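Local coordinates for thiol-disulfide isomerase and thioredoxins (Corynebacterium glutamicum, PDB 3LOR), which probably acts as a thioredoxin-fold oxidoreductase in thiol-disulfide exchange, at residues 4-16 with 124-136. Residues are numbered along the deposited sequence; the frame is centred on the assembly and turned at random.
Sequences LDNAPLLELDVQE and IILADRKGRIRQV
Leu9 and Arg132 pair their backbones in a single antiparallel, non-hydrogen-bonded beta bridge that sets the N-terminal arm of this thioredoxin fold alongside the start of strand 133-138, where the hairpin with 123-127 turns. Two backbone bonds hold it: Ile133 N gives to Pro8 O at 3.1 Å, and Leu10 N to Gly131 O at 2.9 Å.

Apolar contacts continue inward. Leu10 CG stands anti to its own N (chi1 174°), which sends the two methyls down onto the hairpin: CD2 meets Ala127 CB at 4.1 Å and CD1 reaches Ile125 CG2, while the Ile133 side chain crosses that of Leu10 at about a right angle. Val33 of the neighbouring strand also touches Leu10.

At the outer end, a salt-bridge network inside 124-136 gives Leu4 its landing place. Asp128, which opens the type I turn to Gly131 with an Asx turn, takes Arg132 NE on the syn lone pair of OD1 (3.0 Å) and Arg134 NH1 on the anti one (2.9 Å); Glu156 is a second carboxylate partner for Arg134. Leu4 packs on both arginines, and its CD1 sits over the centres of both guanidinium planes, 3.8 Å above that of Arg132 and 3.6 Å above that of Arg134.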
loop_
_atom_site.group_PDB
_atom_site.type_symbol
_atom_site.label_atom_id
_atom_site.label_comp_id
_atom_site.label_asym_id
_atom_site.label_seq_id
_atom_site.Cartn_x
_atom_site.Cartn_y
_atom_site.Cartn_z
ATOM N N LEU A 4 -31.925 -17.978 10.585
ATOM C CA LEU A 4 -31.374 -17.238 11.697
ATOM C C LEU A 4 -31.831 -17.887 12.955
ATOM O O LEU A 4 -31.236 -17.743 13.991
ATOM C CB LEU A 4 -31.888 -15.829 11.684
ATOM C CG LEU A 4 -31.165 -14.935 10.733
ATOM C CD1 LEU A 4 -30.896 -13.674 11.431
ATOM C CD2 LEU A 4 -29.922 -15.622 10.430
ATOM N N ASP A 5 -32.937 -18.595 12.869
ATOM C CA ASP A 5 -33.468 -19.325 14.009
ATOM C C ASP A 5 -32.472 -20.401 14.406
ATOM O O ASP A 5 -32.294 -20.719 15.557
ATOM C CB ASP A 5 -34.842 -19.902 13.689
ATOM N N ASN A 6 -31.827 -20.949 13.405
ATOM C CA ASN A 6 -30.778 -21.916 13.589
ATOM C C ASN A 6 -29.423 -21.411 14.098
ATOM O O ASN A 6 -28.606 -22.184 14.544
ATOM C CB ASN A 6 -30.627 -22.729 12.317
ATOM C CG ASN A 6 -31.928 -23.353 11.887
ATOM O OD1 ASN A 6 -32.751 -23.682 12.709
ATOM N ND2 ASN A 6 -32.118 -23.501 10.596
ATOM N N ALA A 7 -29.173 -20.123 13.998
ATOM C CA ALA A 7 -27.874 -19.619 14.362
ATOM C C ALA A 7 -27.626 -19.691 15.856
ATOM O O ALA A 7 -28.454 -19.351 16.639
ATOM C CB ALA A 7 -27.718 -18.258 13.878
ATOM N N PRO A 8 -26.464 -20.161 16.225
ATOM C CA PRO A 8 -26.030 -20.228 17.607
ATOM C C PRO A 8 -25.649 -18.886 18.141
ATOM O O PRO A 8 -25.179 -18.088 17.391
ATOM C CB PRO A 8 -24.782 -21.052 17.501
ATOM C CG PRO A 8 -24.239 -20.663 16.242
ATOM C CD PRO A 8 -25.367 -20.477 15.321
ATOM N N LEU A 9 -25.833 -18.678 19.429
ATOM C CA LEU A 9 -25.393 -17.485 20.116
ATOM C C LEU A 9 -23.910 -17.454 20.296
ATOM O O LEU A 9 -23.300 -18.456 20.443
ATOM C CB LEU A 9 -26.052 -17.373 21.466
ATOM C CG LEU A 9 -27.556 -17.273 21.544
ATOM C CD1 LEU A 9 -28.005 -17.659 22.870
ATOM C CD2 LEU A 9 -27.999 -15.919 21.281
ATOM N N LEU A 10 -23.338 -16.284 20.324
ATOM C CA LEU A 10 -21.951 -16.181 20.622
ATOM C C LEU A 10 -21.708 -16.444 22.103
ATOM O O LEU A 10 -22.279 -15.817 22.938
ATOM C CB LEU A 10 -21.487 -14.805 20.241
ATOM C CG LEU A 10 -20.088 -14.394 20.585
ATOM C CD1 LEU A 10 -19.151 -15.114 19.751
ATOM C CD2 LEU A 10 -19.924 -12.970 20.398
ATOM N N GLU A 11 -20.858 -17.416 22.380
ATOM C CA GLU A 11 -20.425 -17.754 23.712
ATOM C C GLU A 11 -18.930 -17.981 23.789
ATOM O O GLU A 11 -18.441 -19.050 23.513
ATOM C CB GLU A 11 -21.136 -18.991 24.228
ATOM C CG GLU A 11 -22.582 -19.107 23.929
ATOM C CD GLU A 11 -23.432 -18.437 24.954
ATOM O OE1 GLU A 11 -24.634 -18.628 24.959
ATOM O OE2 GLU A 11 -22.874 -17.713 25.747
ATOM N N LEU A 12 -18.207 -16.965 24.184
ATOM C CA LEU A 12 -16.799 -17.101 24.358
ATOM C C LEU A 12 -16.523 -17.942 25.574
ATOM O O LEU A 12 -17.158 -17.752 26.557
ATOM C CB LEU A 12 -16.200 -15.729 24.530
ATOM C CG LEU A 12 -16.350 -14.792 23.352
ATOM C CD1 LEU A 12 -15.639 -13.547 23.536
ATOM C CD2 LEU A 12 -15.901 -15.455 22.132
ATOM N N ASP A 13 -15.589 -18.878 25.508
ATOM C CA ASP A 13 -15.123 -19.545 26.704
ATOM C C ASP A 13 -13.793 -18.923 27.034
ATOM O O ASP A 13 -12.855 -19.102 26.330
ATOM C CB ASP A 13 -14.948 -21.051 26.523
ATOM C CG ASP A 13 -16.197 -21.780 26.089
ATOM O OD1 ASP A 13 -17.299 -21.519 26.528
ATOM O OD2 ASP A 13 -16.047 -22.675 25.284
ATOM N N VAL A 14 -13.730 -18.180 28.118
ATOM C CA VAL A 14 -12.557 -17.386 28.423
ATOM C C VAL A 14 -11.800 -17.764 29.682
ATOM O O VAL A 14 -12.357 -17.776 30.734
ATOM C CB VAL A 14 -13.003 -15.956 28.594
ATOM C CG1 VAL A 14 -11.920 -15.075 28.999
ATOM C CG2 VAL A 14 -13.705 -15.499 27.407
ATOM N N GLN A 15 -10.523 -18.075 29.578
ATOM C CA GLN A 15 -9.714 -18.228 30.770
ATOM C C GLN A 15 -9.513 -16.941 31.546
ATOM O O GLN A 15 -9.668 -16.931 32.732
ATOM C CB GLN A 15 -8.388 -18.891 30.453
ATOM C CG GLN A 15 -7.312 -18.769 31.490
ATOM C CD GLN A 15 -6.043 -19.480 31.108
ATOM O OE1 GLN A 15 -5.285 -19.011 30.318
ATOM N NE2 GLN A 15 -5.816 -20.616 31.683
ATOM N N GLU A 16 -9.167 -15.864 30.883
ATOM C CA GLU A 16 -9.084 -14.584 31.543
ATOM C C GLU A 16 -9.158 -13.408 30.594
ATOM O O GLU A 16 -8.844 -13.539 29.450
ATOM C CB GLU A 16 -7.796 -14.503 32.342
ATOM C CG GLU A 16 -6.586 -14.762 31.520
ATOM C CD GLU A 16 -5.329 -14.820 32.312
ATOM O OE1 GLU A 16 -4.841 -15.934 32.532
ATOM O OE2 GLU A 16 -4.814 -13.762 32.695
ATOM N N ILE A 124 -12.204 -14.208 12.002
ATOM C CA ILE A 124 -13.169 -13.275 12.500
ATOM C C ILE A 124 -14.495 -13.926 12.767
ATOM O O ILE A 124 -14.920 -14.751 12.041
ATOM C CB ILE A 124 -13.331 -12.099 11.581
ATOM C CG1 ILE A 124 -12.001 -11.466 11.333
ATOM C CG2 ILE A 124 -14.081 -11.039 12.210
ATOM C CD1 ILE A 124 -12.120 -10.208 10.657
ATOM N N ILE A 125 -15.104 -13.561 13.858
ATOM C CA ILE A 125 -16.434 -13.929 14.128
ATOM C C ILE A 125 -17.223 -12.644 14.254
ATOM O O ILE A 125 -16.877 -11.788 15.031
ATOM C CB ILE A 125 -16.522 -14.738 15.434
ATOM C CG1 ILE A 125 -15.675 -15.990 15.379
ATOM C CG2 ILE A 125 -17.906 -15.089 15.755
ATOM C CD1 ILE A 125 -15.564 -16.656 16.644
ATOM N N LEU A 126 -18.291 -12.537 13.487
ATOM C CA LEU A 126 -19.249 -11.464 13.641
ATOM C C LEU A 126 -20.546 -11.935 14.216
ATOM O O LEU A 126 -21.079 -12.887 13.789
ATOM C CB LEU A 126 -19.513 -10.756 12.341
ATOM C CG LEU A 126 -18.333 -10.270 11.546
ATOM C CD1 LEU A 126 -18.730 -9.879 10.213
ATOM C CD2 LEU A 126 -17.588 -9.215 12.216
ATOM N N ALA A 127 -21.006 -11.252 15.227
ATOM C CA ALA A 127 -22.309 -11.474 15.787
ATOM C C ALA A 127 -23.162 -10.236 15.669
ATOM O O ALA A 127 -22.677 -9.149 15.654
ATOM C CB ALA A 127 -22.215 -11.906 17.186
ATOM N N ASP A 128 -24.457 -10.449 15.573
ATOM C CA ASP A 128 -25.425 -9.375 15.458
ATOM C C ASP A 128 -25.850 -8.760 16.779
ATOM O O ASP A 128 -25.389 -9.126 17.787
ATOM C CB ASP A 128 -26.620 -9.751 14.592
ATOM C CG ASP A 128 -27.441 -10.866 15.159
ATOM O OD1 ASP A 128 -27.980 -11.623 14.392
ATOM O OD2 ASP A 128 -27.543 -11.008 16.357
ATOM N N ARG A 129 -26.768 -7.827 16.708
ATOM C CA ARG A 129 -27.311 -7.108 17.852
ATOM C C ARG A 129 -28.062 -7.970 18.877
ATOM O O ARG A 129 -28.168 -7.606 20.001
ATOM C CB ARG A 129 -28.161 -5.938 17.404
ATOM C CG ARG A 129 -27.392 -4.845 16.760
ATOM C CD ARG A 129 -28.211 -3.621 16.696
ATOM N NE ARG A 129 -27.960 -2.788 15.550
ATOM C CZ ARG A 129 -27.265 -1.678 15.600
ATOM N NH1 ARG A 129 -26.726 -1.307 16.720
ATOM N NH2 ARG A 129 -27.083 -0.964 14.529
ATOM N N LYS A 130 -28.528 -9.128 18.467
ATOM C CA LYS A 130 -29.089 -10.080 19.411
ATOM C C LYS A 130 -28.097 -11.121 19.889
ATOM O O LYS A 130 -28.455 -12.022 20.575
ATOM C CB LYS A 130 -30.352 -10.740 18.908
ATOM C CG LYS A 130 -31.069 -9.967 17.925
ATOM C CD LYS A 130 -32.417 -9.656 18.381
ATOM C CE LYS A 130 -33.373 -9.651 17.218
ATOM N NZ LYS A 130 -34.657 -8.992 17.474
ATOM N N GLY A 131 -26.838 -10.947 19.543
ATOM C CA GLY A 131 -25.800 -11.841 19.967
ATOM C C GLY A 131 -25.646 -13.124 19.215
ATOM O O GLY A 131 -25.058 -14.039 19.660
ATOM N N ARG A 132 -26.150 -13.187 18.024
ATOM C CA ARG A 132 -26.007 -14.428 17.336
ATOM C C ARG A 132 -24.991 -14.398 16.219
ATOM O O ARG A 132 -24.850 -13.419 15.581
ATOM C CB ARG A 132 -27.362 -15.037 16.998
ATOM C CG ARG A 132 -28.045 -14.543 15.845
ATOM C CD ARG A 132 -29.536 -14.562 16.066
ATOM N NE ARG A 132 -30.085 -13.334 15.553
ATOM C CZ ARG A 132 -31.335 -13.121 15.193
ATOM N NH1 ARG A 132 -32.253 -14.051 15.297
ATOM N NH2 ARG A 132 -31.668 -11.947 14.731
ATOM N N ILE A 133 -24.241 -15.463 16.061
ATOM C CA ILE A 133 -23.161 -15.512 15.111
ATOM C C ILE A 133 -23.682 -15.517 13.697
ATOM O O ILE A 133 -24.531 -16.284 13.349
ATOM C CB ILE A 133 -22.297 -16.720 15.380
ATOM C CG1 ILE A 133 -21.553 -16.514 16.667
ATOM C CG2 ILE A 133 -21.291 -16.948 14.298
ATOM C CD1 ILE A 133 -21.128 -17.693 17.244
ATOM N N ARG A 134 -23.182 -14.598 12.908
ATOM C CA ARG A 134 -23.632 -14.458 11.558
ATOM C C ARG A 134 -22.604 -14.723 10.493
ATOM O O ARG A 134 -22.950 -15.051 9.401
ATOM C CB ARG A 134 -24.276 -13.106 11.370
ATOM C CG ARG A 134 -25.347 -12.828 12.345
ATOM C CD ARG A 134 -26.642 -13.426 11.961
ATOM N NE ARG A 134 -27.107 -12.914 10.697
ATOM C CZ ARG A 134 -27.846 -11.833 10.552
ATOM N NH1 ARG A 134 -28.234 -11.158 11.587
ATOM N NH2 ARG A 134 -28.200 -11.450 9.364
ATOM N N GLN A 135 -21.342 -14.553 10.817
ATOM C CA GLN A 135 -20.253 -14.882 9.931
ATOM C C GLN A 135 -19.064 -15.388 10.667
ATOM O O GLN A 135 -18.754 -14.885 11.679
ATOM C CB GLN A 135 -19.796 -13.655 9.189
ATOM C CG GLN A 135 -20.714 -13.176 8.168
ATOM C CD GLN A 135 -20.585 -13.903 6.878
ATOM O OE1 GLN A 135 -19.551 -14.423 6.536
ATOM N NE2 GLN A 135 -21.642 -13.926 6.152
ATOM N N VAL A 136 -18.392 -16.378 10.114
ATOM C CA VAL A 136 -17.104 -16.803 10.560
ATOM C C VAL A 136 -16.217 -16.889 9.360
ATOM O O VAL A 136 -16.522 -17.600 8.453
ATOM C CB VAL A 136 -17.159 -18.151 11.207
ATOM C CG1 VAL A 136 -15.849 -18.531 11.689
ATOM C CG2 VAL A 136 -18.096 -18.150 12.300
#